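PDB 3DX5: 3-dehydroshikimate dehydratase from Bacillus anthracis, which catalyses the manganese-dependent dehydration of 3-dehydroshikimate to 3,4-dihydroxybenzoate, a building block of the siderophore petrobactin. Local coordinates for residues A39-E51 against C86-T98. Numbering follows the deposited sequence.
Sequences AQNLYMQEYETTE and CEQLAILANWFKT
The amide of Gln88 is engaged from two sources: its NE2 donates to OE1 of Gln40 (2.8 Å), in the carbonyl plane of Gln40 and on a lone pair of that oxygen, while a water donates to Gln88 OE1 and also bonds Tyr43 OH. The two amide planes stand steeply to each other. This pairing illustrates how neighbouring outer helices of a TIM barrel pack together: 36-45 and 47-56, separated by a break at Glu46, meet 79-96, the segments 39-45 and 86-96 crossing at 75°, with Leu92 and Phe96 also touching strand 64-68. Knobs-into-holes packing runs both ways. Tyr43 settles among Gln88, Ile91, Leu92 and Trp95, with Gln88 NE2 over one ring face and Leu92 CD2 pressed against Tyr43 CB (3.4 Å). In return Trp95, its CG anti to the backbone N (chi1 -178°), reaches between Tyr43, Tyr47, Thr50 and Glu51. Tyr47 lies over one indole face in an offset stack, planes 3° apart, whereas Tyr43 turns an edge toward the indole. Deeper in, Phe96 meets Ala39 CB through CE2, Leu42 CD1 through CZ and Thr50 CG2 through CE1. At the indole edge, Trp95 NE1 makes a weak, bent hydrogen bond to Glu51 OE1 (3.0 Å).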
ATOM      1  N   ALA A  39       1.134  -8.611  10.217  1.00  6.84           N
ATOM      2  CA  ALA A  39       1.635  -9.527  11.252  1.00  7.16           C
ATOM      3  C   ALA A  39       2.910  -8.967  11.934  1.00  7.96           C
ATOM      4  O   ALA A  39       3.006  -8.890  13.170  1.00  8.70           O
ATOM      5  CB  ALA A  39       1.937 -10.927  10.615  1.00  6.79           C
ATOM      6  N   GLN A  40       3.883  -8.572  11.120  1.00  8.37           N
ATOM      7  CA  GLN A  40       5.168  -8.090  11.607  1.00  9.27           C
ATOM      8  C   GLN A  40       4.996  -6.825  12.425  1.00  9.25           C
ATOM      9  O   GLN A  40       5.594  -6.671  13.499  1.00  9.28           O
ATOM     10  CB  GLN A  40       6.104  -7.823  10.416  1.00  9.80           C
ATOM     11  CG  GLN A  40       7.463  -7.156  10.822  1.00 11.48           C
ATOM     12  CD  GLN A  40       8.362  -8.092  11.674  1.00 15.17           C
ATOM     13  OE1 GLN A  40       8.166  -9.310  11.729  1.00 13.98           O
ATOM     14  NE2 GLN A  40       9.340  -7.503  12.342  1.00 14.21           N
ATOM     15  N   ASN A  41       4.205  -5.895  11.922  1.00  9.00           N
ATOM     16  CA  ASN A  41       4.037  -4.661  12.679  1.00  9.28           C
ATOM     17  C   ASN A  41       3.232  -4.819  13.954  1.00  9.13           C
ATOM     18  O   ASN A  41       3.466  -4.092  14.912  1.00  8.65           O
ATOM     19  CB  ASN A  41       3.511  -3.533  11.790  1.00  9.70           C
ATOM     20  CG  ASN A  41       4.577  -3.020  10.828  1.00 10.98           C
ATOM     21  OD1 ASN A  41       4.416  -3.045   9.596  1.00 15.95           O
ATOM     22  ND2 ASN A  41       5.671  -2.582  11.380  1.00 11.95           N
ATOM     23  N   LEU A  42       2.284  -5.759  13.979  1.00  9.02           N
ATOM     24  CA  LEU A  42       1.570  -6.046  15.238  1.00  8.50           C
ATOM     25  C   LEU A  42       2.555  -6.587  16.272  1.00  8.23           C
ATOM     26  O   LEU A  42       2.555  -6.148  17.435  1.00  7.32           O
ATOM     27  CB  LEU A  42       0.426  -7.038  15.022  1.00  8.09           C
ATOM     28  CG  LEU A  42      -0.768  -6.501  14.213  1.00  9.03           C
ATOM     29  CD1 LEU A  42      -1.708  -7.671  13.850  1.00  6.43           C
ATOM     30  CD2 LEU A  42      -1.530  -5.412  14.988  1.00  7.15           C
ATOM     31  N   TYR A  43       3.411  -7.513  15.847  1.00  7.58           N
ATOM     32  CA  TYR A  43       4.426  -8.056  16.720  1.00  9.13           C
ATOM     33  C   TYR A  43       5.369  -6.987  17.283  1.00 10.23           C
ATOM     34  O   TYR A  43       5.686  -6.995  18.487  1.00 10.25           O
ATOM     35  CB  TYR A  43       5.214  -9.129  15.951  1.00  8.09           C
ATOM     36  CG  TYR A  43       6.418  -9.758  16.660  1.00  9.41           C
ATOM     37  CD1 TYR A  43       6.286 -10.930  17.390  1.00  6.55           C
ATOM     38  CD2 TYR A  43       7.702  -9.213  16.522  1.00  9.33           C
ATOM     39  CE1 TYR A  43       7.395 -11.541  17.984  1.00  7.23           C
ATOM     40  CE2 TYR A  43       8.823  -9.821  17.121  1.00 10.92           C
ATOM     41  CZ  TYR A  43       8.647 -10.969  17.856  1.00  9.37           C
ATOM     42  OH  TYR A  43       9.748 -11.559  18.461  1.00 13.29           O
HETATM   43  N   MSE A  44       5.785  -6.029  16.464  0.50  9.85           N
HETATM   44  CA  MSE A  44       6.749  -5.019  16.928  0.50 10.65           C
HETATM   45  C   MSE A  44       6.145  -3.937  17.826  0.50 11.02           C
HETATM   46  O   MSE A  44       6.789  -3.491  18.780  0.50 11.55           O
HETATM   47  CB  MSE A  44       7.452  -4.330  15.739  0.50 10.22           C
HETATM   48  CG  MSE A  44       8.327  -5.237  14.880  0.50  9.80           C
HETATM   49 SE   MSE A  44       9.836  -6.057  15.776  0.35  3.05          SE
HETATM   50  CE  MSE A  44      10.814  -4.454  16.258  0.50  7.36           C
ATOM     51  N   GLN A  45       4.923  -3.503  17.527  0.50 11.60           N
ATOM     52  CA  GLN A  45       4.374  -2.300  18.183  0.50 12.42           C
ATOM     53  C   GLN A  45       3.007  -2.463  18.850  0.50 12.87           C
ATOM     54  O   GLN A  45       2.520  -1.548  19.530  0.50 12.49           O
ATOM     55  CB  GLN A  45       4.316  -1.139  17.184  0.50 12.54           C
ATOM     56  CG  GLN A  45       5.699  -0.536  16.870  0.50 13.15           C
ATOM     57  CD  GLN A  45       6.274   0.287  18.009  0.50 13.51           C
ATOM     58  OE1 GLN A  45       7.490   0.415  18.120  0.50 16.71           O
ATOM     59  NE2 GLN A  45       5.410   0.851  18.858  0.50 10.73           N
ATOM     60  N   GLU A  46       2.376  -3.615  18.666  0.50 12.39           N
ATOM     61  CA  GLU A  46       1.057  -3.811  19.245  0.50 13.13           C
ATOM     62  C   GLU A  46       1.003  -5.151  19.939  0.50 12.96           C
ATOM     63  O   GLU A  46      -0.037  -5.815  19.928  0.50 12.27           O
ATOM     64  CB  GLU A  46      -0.026  -3.762  18.156  0.50 13.40           C
ATOM     65  CG  GLU A  46      -0.644  -2.391  17.929  0.50 15.89           C
ATOM     66  CD  GLU A  46      -2.008  -2.252  18.597  0.50 19.66           C
ATOM     67  OE1 GLU A  46      -3.022  -2.646  17.968  0.50 20.02           O
ATOM     68  OE2 GLU A  46      -2.070  -1.743  19.743  0.50 18.91           O
ATOM     69  N   TYR A  47       2.123  -5.565  20.528  1.00 12.54           N
ATOM     70  CA  TYR A  47       2.210  -6.945  20.987  1.00 12.36           C
ATOM     71  C   TYR A  47       1.157  -7.286  22.075  1.00 13.29           C
ATOM     72  O   TYR A  47       0.426  -8.278  21.915  1.00 11.91           O
ATOM     73  CB  TYR A  47       3.627  -7.272  21.453  1.00 11.87           C
ATOM     74  CG  TYR A  47       3.861  -8.726  21.722  1.00 12.31           C
ATOM     75  CD1 TYR A  47       4.371  -9.568  20.729  1.00  8.49           C
ATOM     76  CD2 TYR A  47       3.602  -9.269  23.007  1.00 12.01           C
ATOM     77  CE1 TYR A  47       4.611 -10.934  20.993  1.00  9.96           C
ATOM     78  CE2 TYR A  47       3.832 -10.609  23.283  1.00 12.54           C
ATOM     79  CZ  TYR A  47       4.311 -11.453  22.269  1.00 13.34           C
ATOM     80  OH  TYR A  47       4.560 -12.786  22.550  1.00 13.15           O
ATOM     81  N   GLU A  48       1.049  -6.448  23.120  0.50 12.95           N
ATOM     82  CA  GLU A  48       0.040  -6.679  24.164  0.50 13.47           C
ATOM     83  C   GLU A  48      -1.415  -6.595  23.661  0.50 13.04           C
ATOM     84  O   GLU A  48      -2.184  -7.522  23.910  0.50 12.70           O
ATOM     85  CB  GLU A  48       0.293  -5.892  25.488  0.50 14.44           C
ATOM     86  CG  GLU A  48       1.148  -4.623  25.399  0.50 15.92           C
ATOM     87  CD  GLU A  48       1.999  -4.322  26.663  0.50 17.98           C
ATOM     88  OE1 GLU A  48       1.584  -4.640  27.809  0.50 16.78           O
ATOM     89  OE2 GLU A  48       3.095  -3.740  26.496  0.50 18.13           O
ATOM     90  N   THR A  49      -1.791  -5.547  22.917  0.60 12.51           N
ATOM     91  CA  THR A  49      -3.169  -5.491  22.432  0.60 12.21           C
ATOM     92  C   THR A  49      -3.477  -6.712  21.541  0.60 12.24           C
ATOM     93  O   THR A  49      -4.552  -7.317  21.650  0.60 11.73           O
ATOM     94  CB  THR A  49      -3.490  -4.136  21.781  0.60 12.32           C
ATOM     95  OG1 THR A  49      -3.272  -3.094  22.748  0.60 12.67           O
ATOM     96  CG2 THR A  49      -4.924  -4.083  21.327  0.60 10.95           C
ATOM     97  N   THR A  50      -2.507  -7.117  20.726  1.00 11.82           N
ATOM     98  CA  THR A  50      -2.689  -8.248  19.817  1.00 12.16           C
ATOM     99  C   THR A  50      -2.796  -9.593  20.584  1.00 13.26           C
ATOM    100  O   THR A  50      -3.669 -10.415  20.279  1.00 12.59           O
ATOM    101  CB  THR A  50      -1.578  -8.341  18.748  1.00 11.61           C
ATOM    102  OG1 THR A  50      -1.439  -7.073  18.109  1.00 10.30           O
ATOM    103  CG2 THR A  50      -1.919  -9.419  17.704  1.00 10.08           C
ATOM    104  N   GLU A  51      -1.931  -9.800  21.569  1.00 14.53           N
ATOM    105  CA  GLU A  51      -2.007 -10.988  22.441  1.00 16.93           C
ATOM    106  C   GLU A  51      -3.370 -11.158  23.111  1.00 16.54           C
ATOM    107  O   GLU A  51      -3.875 -12.266  23.193  1.00 17.05           O
ATOM    108  CB  GLU A  51      -0.974 -10.929  23.565  1.00 17.39           C
ATOM    109  CG  GLU A  51       0.364 -11.522  23.237  1.00 24.92           C
ATOM    110  CD  GLU A  51       0.442 -13.044  23.439  1.00 33.64           C
ATOM    111  OE1 GLU A  51       1.585 -13.594  23.349  1.00 37.86           O
ATOM    112  OE2 GLU A  51      -0.609 -13.687  23.690  1.00 36.13           O
ATOM    113  N   CYS A  86      12.374 -15.731   6.434  1.00 14.50           N
ATOM    114  CA  CYS A  86      11.677 -16.977   6.733  1.00 14.37           C
ATOM    115  C   CYS A  86      11.710 -17.306   8.223  1.00 13.87           C
ATOM    116  O   CYS A  86      10.705 -17.740   8.782  1.00 13.65           O
ATOM    117  CB  CYS A  86      12.276 -18.134   5.946  1.00 14.47           C
ATOM    118  SG  CYS A  86      11.971 -18.032   4.176  1.00 17.00           S
ATOM    119  N   GLU A  87      12.855 -17.090   8.861  1.00 12.61           N
ATOM    120  CA  GLU A  87      12.969 -17.342  10.269  1.00 14.02           C
ATOM    121  C   GLU A  87      12.071 -16.415  11.079  1.00 13.64           C
ATOM    122  O   GLU A  87      11.523 -16.837  12.088  1.00 13.31           O
ATOM    123  CB  GLU A  87      14.430 -17.244  10.734  1.00 15.00           C
ATOM    124  CG  GLU A  87      15.328 -18.335  10.107  1.00 19.47           C
ATOM    125  CD  GLU A  87      16.834 -18.059  10.263  1.00 26.96           C
ATOM    126  OE1 GLU A  87      17.210 -17.035  10.875  1.00 32.80           O
ATOM    127  OE2 GLU A  87      17.655 -18.866   9.776  1.00 29.10           O
ATOM    128  N   GLN A  88      11.925 -15.158  10.651  1.00 13.00           N
ATOM    129  CA  GLN A  88      11.023 -14.242  11.351  1.00 12.52           C
ATOM    130  C   GLN A  88       9.528 -14.628  11.115  1.00 12.04           C
ATOM    131  O   GLN A  88       8.716 -14.603  12.036  1.00 12.17           O
ATOM    132  CB  GLN A  88      11.323 -12.775  10.980  1.00 12.46           C
ATOM    133  CG  GLN A  88      10.338 -11.720  11.585  1.00 12.87           C
ATOM    134  CD  GLN A  88      10.277 -11.731  13.123  1.00 15.82           C
ATOM    135  OE1 GLN A  88      11.106 -12.378  13.810  1.00 13.26           O
ATOM    136  NE2 GLN A  88       9.297 -11.014  13.670  1.00 16.66           N
ATOM    137  N   LEU A  89       9.181 -14.999   9.890  1.00 11.18           N
ATOM    138  CA  LEU A  89       7.851 -15.489   9.584  1.00 10.84           C
ATOM    139  C   LEU A  89       7.447 -16.721  10.406  1.00 10.80           C
ATOM    140  O   LEU A  89       6.289 -16.825  10.813  1.00 12.42           O
ATOM    141  CB  LEU A  89       7.676 -15.755   8.081  1.00 10.16           C
ATOM    142  CG  LEU A  89       7.545 -14.534   7.162  1.00 12.14           C
ATOM    143  CD1 LEU A  89       7.776 -14.935   5.723  1.00  9.08           C
ATOM    144  CD2 LEU A  89       6.170 -13.906   7.316  1.00 14.22           C
ATOM    145  N   ALA A  90       8.397 -17.612  10.696  1.00 10.09           N
ATOM    146  CA  ALA A  90       8.134 -18.775  11.527  1.00 10.22           C
ATOM    147  C   ALA A  90       7.829 -18.333  12.959  1.00 10.50           C
ATOM    148  O   ALA A  90       6.957 -18.903  13.625  1.00 11.18           O
ATOM    149  CB  ALA A  90       9.337 -19.752  11.480  1.00 10.17           C
ATOM    150  N   ILE A  91       8.527 -17.309  13.441  1.00 10.06           N
ATOM    151  CA  ILE A  91       8.201 -16.715  14.740  1.00 11.00           C
ATOM    152  C   ILE A  91       6.746 -16.153  14.773  1.00 10.67           C
ATOM    153  O   ILE A  91       5.938 -16.445  15.710  1.00 10.19           O
ATOM    154  CB  ILE A  91       9.238 -15.619  15.125  1.00 11.53           C
ATOM    155  CG1 ILE A  91      10.530 -16.298  15.571  1.00 15.01           C
ATOM    156  CG2 ILE A  91       8.670 -14.707  16.213  1.00 12.44           C
ATOM    157  CD1 ILE A  91      11.707 -15.361  15.846  1.00 19.67           C
ATOM    158  N   LEU A  92       6.416 -15.349  13.757  1.00 10.36           N
ATOM    159  CA  LEU A  92       5.067 -14.782  13.613  1.00  9.53           C
ATOM    160  C   LEU A  92       4.006 -15.892  13.500  1.00  9.76           C
ATOM    161  O   LEU A  92       2.979 -15.830  14.168  1.00  9.64           O
ATOM    162  CB  LEU A  92       4.986 -13.806  12.423  1.00  9.19           C
ATOM    163  CG  LEU A  92       5.915 -12.588  12.443  1.00  8.87           C
ATOM    164  CD1 LEU A  92       5.794 -11.838  11.154  1.00  7.38           C
ATOM    165  CD2 LEU A  92       5.618 -11.627  13.635  1.00  8.52           C
ATOM    166  N   ALA A  93       4.252 -16.905  12.677  1.00  9.25           N
ATOM    167  CA  ALA A  93       3.266 -17.997  12.525  1.00 10.61           C
ATOM    168  C   ALA A  93       3.032 -18.729  13.839  1.00 10.68           C
ATOM    169  O   ALA A  93       1.914 -19.111  14.157  1.00 11.98           O
ATOM    170  CB  ALA A  93       3.698 -18.989  11.437  1.00  9.65           C
ATOM    171  N   ASN A  94       4.097 -18.922  14.606  1.00 11.79           N
ATOM    172  CA  ASN A  94       3.985 -19.490  15.928  1.00 12.16           C
ATOM    173  C   ASN A  94       3.096 -18.625  16.824  1.00 11.94           C
ATOM    174  O   ASN A  94       2.189 -19.135  17.478  1.00 10.58           O
ATOM    175  CB  ASN A  94       5.365 -19.678  16.559  1.00 13.39           C
ATOM    176  CG  ASN A  94       5.305 -20.600  17.752  1.00 19.16           C
ATOM    177  OD1 ASN A  94       5.459 -20.188  18.904  1.00 24.93           O
ATOM    178  ND2 ASN A  94       5.023 -21.851  17.482  1.00 23.43           N
ATOM    179  N   TRP A  95       3.320 -17.306  16.821  1.00 10.52           N
ATOM    180  CA  TRP A  95       2.572 -16.431  17.694  1.00 10.01           C
ATOM    181  C   TRP A  95       1.093 -16.397  17.277  1.00 10.60           C
ATOM    182  O   TRP A  95       0.184 -16.479  18.120  1.00  9.44           O
ATOM    183  CB  TRP A  95       3.187 -15.031  17.652  1.00  9.81           C
ATOM    184  CG  TRP A  95       2.535 -14.034  18.552  1.00 10.15           C
ATOM    185  CD1 TRP A  95       2.132 -14.225  19.851  1.00 10.78           C
ATOM    186  CD2 TRP A  95       2.270 -12.657  18.247  1.00  9.34           C
ATOM    187  NE1 TRP A  95       1.632 -13.048  20.364  1.00  9.96           N
ATOM    188  CE2 TRP A  95       1.714 -12.071  19.405  1.00 10.28           C
ATOM    189  CE3 TRP A  95       2.480 -11.857  17.109  1.00 11.67           C
ATOM    190  CZ2 TRP A  95       1.315 -10.720  19.454  1.00 12.13           C
ATOM    191  CZ3 TRP A  95       2.076 -10.505  17.145  1.00 10.69           C
ATOM    192  CH2 TRP A  95       1.512  -9.954  18.319  1.00 11.88           C
ATOM    193  N   PHE A  96       0.856 -16.289  15.975  1.00  9.86           N
ATOM    194  CA  PHE A  96      -0.502 -16.238  15.448  1.00 10.18           C
ATOM    195  C   PHE A  96      -1.200 -17.588  15.342  1.00 10.79           C
ATOM    196  O   PHE A  96      -2.382 -17.649  14.993  1.00 10.00           O
ATOM    197  CB  PHE A  96      -0.515 -15.522  14.100  1.00  9.77           C
ATOM    198  CG  PHE A  96      -0.383 -14.015  14.222  1.00  8.26           C
ATOM    199  CD1 PHE A  96      -1.448 -13.238  14.719  1.00  9.35           C
ATOM    200  CD2 PHE A  96       0.800 -13.388  13.894  1.00  8.40           C
ATOM    201  CE1 PHE A  96      -1.340 -11.848  14.836  1.00  7.97           C
ATOM    202  CE2 PHE A  96       0.943 -11.996  14.013  1.00  7.77           C
ATOM    203  CZ  PHE A  96      -0.134 -11.218  14.490  1.00  7.55           C
ATOM    204  N   LYS A  97      -0.462 -18.662  15.642  1.00 11.25           N
ATOM    205  CA  LYS A  97      -0.954 -20.041  15.557  1.00 12.56           C
ATOM    206  C   LYS A  97      -1.433 -20.480  14.156  1.00 12.64           C
ATOM    207  O   LYS A  97      -2.509 -21.020  13.988  1.00 12.31           O
ATOM    208  CB  LYS A  97      -1.982 -20.338  16.651  1.00 12.99           C
ATOM    209  CG  LYS A  97      -1.416 -20.021  18.074  1.00 16.80           C
ATOM    210  CD  LYS A  97      -2.332 -20.564  19.152  1.00 24.59           C
ATOM    211  CE  LYS A  97      -1.815 -20.242  20.588  1.00 28.97           C
ATOM    212  NZ  LYS A  97      -2.788 -20.711  21.616  1.00 33.33           N
ATOM    213  N   THR A  98      -0.610 -20.251  13.153  1.00 12.81           N
ATOM    214  CA  THR A  98      -0.943 -20.705  11.814  1.00 12.76           C
ATOM    215  C   THR A  98       0.233 -21.569  11.342  1.00 12.51           C
ATOM    216  O   THR A  98       1.363 -21.362  11.772  1.00 11.09           O
ATOM    217  CB  THR A  98      -1.264 -19.502  10.834  1.00 13.80           C
ATOM    218  OG1 THR A  98      -1.542 -20.009   9.539  1.00 14.94           O
ATOM    219  CG2 THR A  98      -0.091 -18.528  10.673  1.00 11.72           C
TER
HETATM  220  O   HOH W   1      11.641 -11.902  16.339  1.00 20.44           O